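Local coordinates for actin-related protein 8 (PDB 4FO0), which binds ATP, hydrolyses it only slowly, does not polymerize, and serves the INO80 chromatin-remodelling complex in gene regulation and probably DNA repair, at residues L196-C201 with M225-G229. Residues are numbered along the deposited sequence.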
loop_
_atom_site.group_PDB
_atom_site.type_symbol
_atom_site.label_atom_id
_atom_site.label_comp_id
_atom_site.label_asym_id
_atom_site.label_seq_id
_atom_site.Cartn_x
_atom_site.Cartn_y
_atom_site.Cartn_z
ATOM N N LEU A 196 28.798 -1.834 -0.435
ATOM C CA LEU A 196 27.860 -0.855 -0.969
ATOM C C LEU A 196 28.565 0.318 -1.650
ATOM O O LEU A 196 27.964 1.021 -2.464
ATOM C CB LEU A 196 26.862 -0.396 0.100
ATOM C CG LEU A 196 25.836 -1.486 0.448
ATOM C CD1 LEU A 196 24.880 -1.049 1.535
ATOM C CD2 LEU A 196 25.054 -1.914 -0.780
ATOM N N LYS A 197 29.841 0.510 -1.333
ATOM C CA LYS A 197 30.641 1.556 -1.970
ATOM C C LYS A 197 30.705 1.421 -3.494
ATOM O O LYS A 197 30.946 2.408 -4.195
ATOM C CB LYS A 197 32.055 1.578 -1.393
ATOM C CG LYS A 197 32.817 0.278 -1.544
ATOM C CD LYS A 197 34.104 0.338 -0.730
ATOM C CE LYS A 197 34.851 -0.988 -0.724
ATOM N NZ LYS A 197 35.809 -1.071 0.420
ATOM N N TYR A 198 30.488 0.211 -4.003
ATOM C CA TYR A 198 30.472 -0.018 -5.445
ATOM C C TYR A 198 29.071 0.116 -6.017
ATOM O O TYR A 198 28.871 -0.053 -7.218
ATOM C CB TYR A 198 31.004 -1.409 -5.792
ATOM C CG TYR A 198 32.312 -1.765 -5.123
ATOM C CD1 TYR A 198 33.381 -0.875 -5.117
ATOM C CD2 TYR A 198 32.475 -2.991 -4.485
ATOM C CE1 TYR A 198 34.587 -1.205 -4.499
ATOM C CE2 TYR A 198 33.674 -3.328 -3.866
ATOM C CZ TYR A 198 34.726 -2.433 -3.877
ATOM O OH TYR A 198 35.913 -2.764 -3.257
ATOM N N TYR A 199 28.095 0.412 -5.163
ATOM C CA TYR A 199 26.713 0.534 -5.620
ATOM C C TYR A 199 26.170 1.947 -5.558
ATOM O O TYR A 199 26.636 2.787 -4.789
ATOM C CB TYR A 199 25.793 -0.377 -4.818
ATOM C CG TYR A 199 25.977 -1.828 -5.131
ATOM C CD1 TYR A 199 25.107 -2.488 -5.990
ATOM C CD2 TYR A 199 27.026 -2.542 -4.578
ATOM C CE1 TYR A 199 25.274 -3.836 -6.277
ATOM C CE2 TYR A 199 27.205 -3.876 -4.862
ATOM C CZ TYR A 199 26.336 -4.530 -5.711
ATOM O OH TYR A 199 26.532 -5.880 -5.986
ATOM N N ARG A 200 25.167 2.184 -6.389
ATOM C CA ARG A 200 24.365 3.380 -6.329
ATOM C C ARG A 200 22.928 2.984 -6.042
ATOM O O ARG A 200 22.542 1.818 -6.187
ATOM C CB ARG A 200 24.438 4.149 -7.641
ATOM C CG ARG A 200 25.679 4.995 -7.751
ATOM C CD ARG A 200 25.778 5.610 -9.127
ATOM N NE ARG A 200 25.770 4.573 -10.150
ATOM C CZ ARG A 200 25.776 4.816 -11.453
ATOM N NH1 ARG A 200 25.797 6.069 -11.886
ATOM N NH2 ARG A 200 25.761 3.809 -12.315
ATOM N N CYS A 201 22.134 3.973 -5.659
ATOM C CA CYS A 201 20.780 3.736 -5.199
ATOM C C CYS A 201 19.730 4.617 -5.876
ATOM O O CYS A 201 19.894 5.827 -6.011
ATOM C CB CYS A 201 20.725 3.968 -3.692
ATOM S SG CYS A 201 19.065 3.897 -3.025
ATOM N N MET A 225 24.885 3.994 5.285
ATOM C CA MET A 225 24.881 2.681 4.662
ATOM C C MET A 225 26.044 2.502 3.681
ATOM O O MET A 225 26.531 1.385 3.488
ATOM C CB MET A 225 23.552 2.419 3.966
ATOM C CG MET A 225 22.436 1.991 4.892
ATOM S SD MET A 225 20.901 1.838 3.965
ATOM C CE MET A 225 20.850 0.088 3.616
ATOM N N GLY A 226 26.478 3.593 3.054
ATOM C CA GLY A 226 27.694 3.563 2.268
ATOM C C GLY A 226 27.577 3.469 0.761
ATOM O O GLY A 226 28.557 3.151 0.086
ATOM N N PHE A 227 26.388 3.734 0.231
ATOM C CA PHE A 227 26.223 3.875 -1.204
ATOM C C PHE A 227 27.049 5.056 -1.662
ATOM O O PHE A 227 27.245 5.997 -0.904
ATOM C CB PHE A 227 24.775 4.152 -1.536
ATOM C CG PHE A 227 23.905 2.953 -1.465
ATOM C CD1 PHE A 227 23.653 2.200 -2.604
ATOM C CD2 PHE A 227 23.326 2.577 -0.266
ATOM C CE1 PHE A 227 22.840 1.086 -2.552
ATOM C CE2 PHE A 227 22.515 1.463 -0.200
ATOM C CZ PHE A 227 22.272 0.713 -1.354
ATOM N N SER A 228 27.509 5.032 -2.905
ATOM C CA SER A 228 28.389 6.087 -3.377
ATOM C C SER A 228 27.585 7.205 -4.001
ATOM O O SER A 228 28.018 8.365 -4.029
ATOM C CB SER A 228 29.404 5.545 -4.382
ATOM O OG SER A 228 28.746 5.104 -5.543
ATOM N N GLY A 229 26.407 6.858 -4.499
ATOM C CA GLY A 229 25.523 7.860 -5.060
ATOM C C GLY A 229 24.078 7.429 -4.987
ATOM O O GLY A 229 23.786 6.267 -4.738
#
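Start with the ring of Phe227, the bump from 225-229 that fits the hollow lined by Leu196, Tyr199 and Cys201. Leu196 CD2 sits over one face, 4.3 Å from the ring centroid, and Cys201 CB over the opposite face at 3.9 Å, so the ring is held between two CH-pi contacts. Cys201 SG, 4.8 Å from the same centroid, adds a sulfur-aromatic contact. Tyr199 CB closes on Phe227 CE1 at 4.0 Å, and Ile18 and Ile221 border the ring from the neighbouring strand 17-21 and helix 211-225. On the helix side, Leu196 CD1 comes to 3.5 Å from Met225 O.

Gly226, with positive phi, turns the chain out of helix 211-225; at these backbone angles a CB would jam against Met225 O, which calls for glycine. Its own carbonyl lies close against the 3-10 turn, in a CA-H...O contact of 3.3 Å from Lys197 CA to Gly226 O. Gly229 leaves room across the contact: an ideal CB there would be a tight 3.4 Å from Arg200 CG.

Beyond the ring, Tyr199 O accepts two hydrogen bonds from one residue, from Ser228 N at 3.1 Å and, through the p rotamer, from Ser228 OG at 3.2 Å. Cys201 N then bonds Gly229 O at 3.0 Å, where strands 200-205 and 229-234 begin to run parallel. Helix 211-225 joins them, a beta-alpha-beta crossover in the actin-type fold, well away from the ATP site. The chemistry divides accordingly: apolar contacts bury the ring, and the hydrogen bonds, all between uncharged groups, fix where the strand pair starts.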